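Local coordinates for glyoxalase family protein (Bacillus cereus, PDB 1ZSW) that is of unknown function but binds a zinc ion and belongs to the glyoxalase (vicinal oxygen chelate) family of metalloproteins, at residues H46-V51 / E147-V152; V61-P66 / R277-S282. One frame throughout, in Å; residues are numbered along the deposited sequence.

Contact 1 (H46-V51 / E147-V152)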
loop_
_atom_site.group_PDB
_atom_site.type_symbol
_atom_site.label_atom_id
_atom_site.label_comp_id
_atom_site.label_asym_id
_atom_site.label_seq_id
_atom_site.Cartn_x
_atom_site.Cartn_y
_atom_site.Cartn_z
ATOM N N HIS A 46 -13.932 -9.288 -7.522
ATOM C CA HIS A 46 -15.235 -8.680 -7.476
ATOM C C HIS A 46 -15.218 -7.498 -6.497
ATOM O O HIS A 46 -15.688 -6.410 -6.813
ATOM C CB HIS A 46 -16.329 -9.679 -7.106
ATOM C CG HIS A 46 -17.675 -9.033 -7.011
ATOM N ND1 HIS A 46 -18.388 -8.642 -8.125
ATOM C CD2 HIS A 46 -18.406 -8.650 -5.934
ATOM C CE1 HIS A 46 -19.513 -8.062 -7.737
ATOM N NE2 HIS A 46 -19.550 -8.061 -6.416
ATOM N N PHE A 47 -14.620 -7.679 -5.328
ATOM C CA PHE A 47 -14.656 -6.606 -4.353
ATOM C C PHE A 47 -13.877 -5.371 -4.754
ATOM O O PHE A 47 -14.404 -4.238 -4.679
ATOM C CB PHE A 47 -14.136 -7.115 -2.997
ATOM C CG PHE A 47 -14.374 -6.151 -1.884
ATOM C CD1 PHE A 47 -15.625 -6.051 -1.285
ATOM C CD2 PHE A 47 -13.358 -5.325 -1.448
ATOM C CE1 PHE A 47 -15.837 -5.149 -0.245
ATOM C CE2 PHE A 47 -13.549 -4.417 -0.403
ATOM C CZ PHE A 47 -14.798 -4.337 0.211
ATOM N N TYR A 48 -12.620 -5.563 -5.194
ATOM C CA TYR A 48 -11.755 -4.385 -5.428
ATOM C C TYR A 48 -12.061 -3.670 -6.738
ATOM O O TYR A 48 -11.929 -2.459 -6.839
ATOM C CB TYR A 48 -10.238 -4.740 -5.247
ATOM C CG TYR A 48 -10.032 -4.988 -3.780
ATOM C CD1 TYR A 48 -10.199 -6.267 -3.250
ATOM C CD2 TYR A 48 -9.851 -3.915 -2.919
ATOM C CE1 TYR A 48 -10.130 -6.501 -1.837
ATOM C CE2 TYR A 48 -9.771 -4.126 -1.530
ATOM C CZ TYR A 48 -9.925 -5.410 -1.015
ATOM O OH TYR A 48 -9.874 -5.582 0.373
ATOM N N LYS A 49 -12.513 -4.423 -7.729
ATOM C CA LYS A 49 -12.852 -3.841 -9.025
ATOM C C LYS A 49 -14.322 -3.461 -9.081
ATOM O O LYS A 49 -14.644 -2.313 -9.297
ATOM C CB LYS A 49 -12.475 -4.804 -10.153
ATOM C CG LYS A 49 -12.802 -4.268 -11.543
ATOM C CD LYS A 49 -12.254 -5.197 -12.633
ATOM C CE LYS A 49 -12.959 -6.536 -12.599
ATOM N NZ LYS A 49 -14.369 -6.469 -13.104
ATOM N N ASN A 50 -15.217 -4.407 -8.844
ATOM C CA ASN A 50 -16.648 -4.094 -9.014
ATOM C C ASN A 50 -17.246 -3.255 -7.894
ATOM O O ASN A 50 -17.986 -2.313 -8.164
ATOM C CB ASN A 50 -17.452 -5.366 -9.281
ATOM C CG ASN A 50 -17.008 -6.047 -10.565
ATOM O OD1 ASN A 50 -16.675 -7.224 -10.576
ATOM N ND2 ASN A 50 -16.931 -5.270 -11.643
ATOM N N VAL A 51 -16.897 -3.557 -6.646
ATOM C CA VAL A 51 -17.512 -2.824 -5.522
ATOM C C VAL A 51 -16.757 -1.532 -5.278
ATOM O O VAL A 51 -17.331 -0.448 -5.243
ATOM C CB VAL A 51 -17.621 -3.687 -4.249
ATOM C CG1 VAL A 51 -18.246 -2.882 -3.083
ATOM C CG2 VAL A 51 -18.425 -4.987 -4.535
ATOM N N GLU A 147 -12.746 -10.962 4.010
ATOM C CA GLU A 147 -11.631 -11.720 4.580
ATOM C C GLU A 147 -11.092 -11.099 5.871
ATOM O O GLU A 147 -10.088 -11.574 6.442
ATOM C CB GLU A 147 -10.519 -11.767 3.534
ATOM C CG GLU A 147 -11.030 -12.420 2.240
ATOM C CD GLU A 147 -9.931 -12.958 1.367
ATOM O OE1 GLU A 147 -9.702 -14.192 1.354
ATOM O OE2 GLU A 147 -9.327 -12.124 0.679
ATOM N N GLY A 148 -11.718 -10.007 6.297
ATOM C CA GLY A 148 -11.330 -9.361 7.536
ATOM C C GLY A 148 -10.270 -8.286 7.365
ATOM O O GLY A 148 -9.733 -7.800 8.348
ATOM N N LEU A 149 -9.949 -7.944 6.118
ATOM C CA LEU A 149 -9.057 -6.802 5.898
ATOM C C LEU A 149 -9.761 -5.515 6.270
ATOM O O LEU A 149 -10.875 -5.249 5.793
ATOM C CB LEU A 149 -8.569 -6.769 4.425
ATOM C CG LEU A 149 -7.652 -5.562 4.111
ATOM C CD1 LEU A 149 -6.333 -5.679 4.831
ATOM C CD2 LEU A 149 -7.359 -5.570 2.576
ATOM N N ARG A 150 -9.086 -4.687 7.077
ATOM C CA ARG A 150 -9.654 -3.441 7.543
ATOM C C ARG A 150 -9.175 -2.292 6.701
ATOM O O ARG A 150 -7.945 -2.136 6.503
ATOM C CB ARG A 150 -9.319 -3.207 9.035
ATOM C CG ARG A 150 -9.981 -4.275 9.947
ATOM C CD ARG A 150 -9.312 -4.278 11.323
ATOM N NE ARG A 150 -8.092 -5.102 11.314
ATOM C CZ ARG A 150 -7.299 -5.259 12.374
ATOM N NH1 ARG A 150 -7.584 -4.645 13.524
ATOM N NH2 ARG A 150 -6.233 -6.036 12.290
ATOM N N LEU A 151 -10.147 -1.523 6.180
ATOM C CA LEU A 151 -9.905 -0.310 5.410
ATOM C C LEU A 151 -10.673 0.898 5.926
ATOM O O LEU A 151 -11.591 0.751 6.741
ATOM C CB LEU A 151 -10.249 -0.544 3.904
ATOM C CG LEU A 151 -9.572 -1.753 3.254
ATOM C CD1 LEU A 151 -10.522 -2.932 3.186
ATOM C CD2 LEU A 151 -9.089 -1.393 1.819
ATOM N N VAL A 152 -10.253 2.083 5.547
ATOM C CA VAL A 152 -10.969 3.281 5.973
ATOM C C VAL A 152 -10.936 4.325 4.870
ATOM O O VAL A 152 -9.863 4.649 4.333
ATOM C CB VAL A 152 -10.436 3.824 7.337
ATOM C CG1 VAL A 152 -8.961 4.254 7.258
ATOM C CG2 VAL A 152 -11.280 5.043 7.809
#
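The phenol ring of Y48 meets L149 and L151 by its hydroxyl end and rim, while F47 CD2 lies 3.4 Å above one ring face, offset toward the rim. L151 CD2 sits at the ring edge, near its plane and 4.4 Å from Y48 CE2; L149 CD2 comes in obliquely, 4.4 Å from Y48 CZ. The closest approach is at the oxygen, where Y48 OH lies 3.3 Å from L149 CD2 and 3.9 Å from L151 CD1. With CG anti to the carbonyl carbon (chi1 -70°), the Y48 ring reaches out from a helix whose backbone stays remote: even the nearest CA atoms, of Y48 and L151, are 11.7 Å apart. Along the chain, helix 41-51 follows strand 31-38 and precedes strands 55-62, 69-74 and 83-88, the βαβββ order of the glyoxalase family; here it meets strand 150-155 of the other large sheet. The hydroxyl is hydrogen-bonded to D145 OD2, and D145 OD1 accepts the backbone N-H groups of E147 and L149, so one carboxylate ties the helix tyrosine to the turn leading into the strand. F86 adds a further ring beside Y48, with the planes at about 40°.

Contact 2 (V61-P66 / R277-S282)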
loop_
_atom_site.group_PDB
_atom_site.type_symbol
_atom_site.label_atom_id
_atom_site.label_comp_id
_atom_site.label_asym_id
_atom_site.label_seq_id
_atom_site.Cartn_x
_atom_site.Cartn_y
_atom_site.Cartn_z
ATOM N N VAL A 61 1.676 -13.192 -11.784
ATOM C CA VAL A 61 2.007 -14.224 -10.790
ATOM C C VAL A 61 3.103 -13.708 -9.879
ATOM O O VAL A 61 3.810 -12.749 -10.222
ATOM C CB VAL A 61 2.417 -15.574 -11.438
ATOM C CG1 VAL A 61 1.241 -16.193 -12.237
ATOM C CG2 VAL A 61 3.701 -15.451 -12.292
ATOM N N ASN A 62 3.183 -14.294 -8.688
ATOM C CA ASN A 62 4.231 -13.991 -7.713
ATOM C C ASN A 62 5.549 -14.341 -8.376
ATOM O O ASN A 62 5.734 -15.480 -8.802
ATOM C CB ASN A 62 3.991 -14.827 -6.458
ATOM C CG ASN A 62 5.021 -14.576 -5.341
ATOM O OD1 ASN A 62 6.069 -13.983 -5.556
ATOM N ND2 ASN A 62 4.703 -15.048 -4.132
ATOM N N GLN A 63 6.423 -13.345 -8.518
ATOM C CA GLN A 63 7.681 -13.545 -9.247
ATOM C C GLN A 63 8.565 -14.560 -8.536
ATOM O O GLN A 63 9.379 -15.217 -9.176
ATOM C CB GLN A 63 8.423 -12.216 -9.482
ATOM C CG GLN A 63 7.684 -11.290 -10.468
ATOM C CD GLN A 63 8.293 -9.892 -10.588
ATOM O OE1 GLN A 63 7.639 -8.956 -11.063
ATOM N NE2 GLN A 63 9.538 -9.747 -10.177
ATOM N N ASP A 64 8.371 -14.692 -7.221
ATOM C CA ASP A 64 9.120 -15.644 -6.389
ATOM C C ASP A 64 8.434 -17.023 -6.335
ATOM O O ASP A 64 8.988 -17.972 -5.769
ATOM C CB ASP A 64 9.326 -15.086 -4.968
ATOM C CG ASP A 64 10.129 -13.776 -4.940
ATOM O OD1 ASP A 64 10.832 -13.458 -5.933
ATOM O OD2 ASP A 64 10.070 -13.064 -3.906
ATOM N N ASP A 65 7.234 -17.119 -6.917
ATOM C CA ASP A 65 6.443 -18.367 -6.963
ATOM C C ASP A 65 5.353 -18.285 -8.044
ATOM O O ASP A 65 4.205 -17.932 -7.758
ATOM C CB ASP A 65 5.827 -18.676 -5.583
ATOM C CG ASP A 65 5.018 -19.978 -5.562
ATOM O OD1 ASP A 65 4.838 -20.629 -6.616
ATOM O OD2 ASP A 65 4.525 -20.345 -4.466
ATOM N N PRO A 66 5.717 -18.573 -9.301
ATOM C CA PRO A 66 4.832 -18.504 -10.466
ATOM C C PRO A 66 3.530 -19.323 -10.411
ATOM O O PRO A 66 2.727 -19.235 -11.342
ATOM C CB PRO A 66 5.730 -18.992 -11.609
ATOM C CG PRO A 66 7.118 -18.650 -11.145
ATOM C CD PRO A 66 7.091 -18.951 -9.687
ATOM N N ARG A 277 11.990 -5.793 -9.893
ATOM C CA ARG A 277 10.643 -6.335 -9.930
ATOM C C ARG A 277 9.970 -6.003 -11.261
ATOM O O ARG A 277 8.754 -6.191 -11.408
ATOM C CB ARG A 277 9.823 -5.809 -8.741
ATOM C CG ARG A 277 10.274 -6.332 -7.361
ATOM C CD ARG A 277 10.286 -7.853 -7.283
ATOM N NE ARG A 277 10.195 -8.372 -5.909
ATOM C CZ ARG A 277 10.417 -9.646 -5.581
ATOM N NH1 ARG A 277 10.810 -10.520 -6.520
ATOM N NH2 ARG A 277 10.301 -10.046 -4.314
ATOM N N PHE A 278 10.788 -5.565 -12.219
ATOM C CA PHE A 278 10.378 -5.181 -13.571
ATOM C C PHE A 278 9.650 -3.838 -13.621
ATOM O O PHE A 278 10.129 -2.888 -14.253
ATOM C CB PHE A 278 9.600 -6.307 -14.286
ATOM C CG PHE A 278 9.475 -6.106 -15.774
ATOM C CD1 PHE A 278 10.604 -6.062 -16.583
ATOM C CD2 PHE A 278 8.227 -5.985 -16.362
ATOM C CE1 PHE A 278 10.490 -5.878 -17.957
ATOM C CE2 PHE A 278 8.106 -5.808 -17.738
ATOM C CZ PHE A 278 9.240 -5.750 -18.530
ATOM N N TYR A 279 8.524 -3.747 -12.916
ATOM C CA TYR A 279 7.737 -2.526 -12.891
ATOM C C TYR A 279 8.376 -1.466 -11.983
ATOM O O TYR A 279 7.986 -0.298 -12.030
ATOM C CB TYR A 279 6.330 -2.852 -12.437
ATOM C CG TYR A 279 5.765 -4.047 -13.193
ATOM C CD1 TYR A 279 5.455 -5.230 -12.521
ATOM C CD2 TYR A 279 5.579 -3.996 -14.584
ATOM C CE1 TYR A 279 4.937 -6.328 -13.203
ATOM C CE2 TYR A 279 5.072 -5.087 -15.275
ATOM C CZ TYR A 279 4.752 -6.251 -14.580
ATOM O OH TYR A 279 4.255 -7.358 -15.254
ATOM N N PHE A 280 9.356 -1.893 -11.181
ATOM C CA PHE A 280 10.158 -1.019 -10.323
ATOM C C PHE A 280 11.306 -1.840 -9.749
ATOM O O PHE A 280 11.272 -3.092 -9.807
ATOM C CB PHE A 280 9.287 -0.429 -9.171
ATOM C CG PHE A 280 8.452 -1.468 -8.422
ATOM C CD1 PHE A 280 9.017 -2.235 -7.381
ATOM C CD2 PHE A 280 7.093 -1.649 -8.737
ATOM C CE1 PHE A 280 8.237 -3.187 -6.664
ATOM C CE2 PHE A 280 6.307 -2.618 -8.027
ATOM C CZ PHE A 280 6.913 -3.376 -6.987
ATOM N N LYS A 281 12.306 -1.171 -9.164
ATOM C CA LYS A 281 13.295 -1.872 -8.354
ATOM C C LYS A 281 13.000 -1.593 -6.872
ATOM O O LYS A 281 12.469 -0.522 -6.522
ATOM C CB LYS A 281 14.726 -1.460 -8.698
ATOM C CG LYS A 281 15.119 -1.651 -10.181
ATOM C CD LYS A 281 16.666 -1.627 -10.208
ATOM C CE LYS A 281 17.265 -1.686 -11.627
ATOM N NZ LYS A 281 16.795 -0.573 -12.458
ATOM N N SER A 282 13.306 -2.550 -6.026
ATOM C CA SER A 282 13.004 -2.376 -4.610
ATOM C C SER A 282 13.927 -3.154 -3.703
ATOM O O SER A 282 14.669 -4.059 -4.169
ATOM C CB SER A 282 11.574 -2.759 -4.384
ATOM O OG SER A 282 11.409 -4.155 -4.419
#
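R277 reaches across to D64 with the end of its guanidinium, R277 NH1 to D64 OD1 at 3.0 Å (165°) and R277 NH2 to D64 OD2 at 3.1 Å, an end-on salt bridge with two hydrogen bonds. Both oxygens are met on the syn side but from out of the carboxylate plane, the two flat groups being turned 45° to each other. A bend at chi2 (-56°) steers the arginine chain toward the acid, and NE is held by Y284 OH, so the guanidinium is fixed along more than one side. The extended side chain of Q63 crosses the R277 chain obliquely; its amide stands nearly perpendicular to the guanidinium, with Q63 CD 3.8 Å from R277 O. On the opposing loop, D64 is positioned by a type I turn from N62 to D65, in which N62 OD1 accepts from D64 N at 2.9 Å, an Asx turn. This turn lies between antiparallel strands 55-62 and 69-74. In this fold of glyoxalase type, the salt bridge joins the turn to an arginine whose side chain lies about 6 Å from the zinc ion bound by H33, H246 and E294. F278 next takes the positive phi of a classic gamma turn, closed by a weak bond from Y279 N to R277 O. The Y279 ring lies near the Q63 amide. F280 O then takes the N-H of R277, with 2.8 Å between F280 O and R277 N. At the end of the segment, S282 OG is hydrogen-bonded to E294 OE2, a second-shell contact to a zinc ligand.

How the contacts relate
The segments alternate along the chain: 46-51, 61-66, 147-152, then 277-282, so the two contacts cross along the chain. Their centres lie 23 Å apart and their nearest atoms about 15 Å, without touching. Helix 41-51 and strand 55-62, which follow each other in the chain, send it to different partners. Contact 1 packs the helix against the sheet that contains strand 150-155, whereas contact 2 stays within the eight-stranded one, joining loops next to its outermost strand 55-62 and to strand 280-286 near its other end. That sheet therefore curves round the zinc ion, with contact 2 at the rim of the metal site and contact 1 buried where helix 41-51 meets the second sheet.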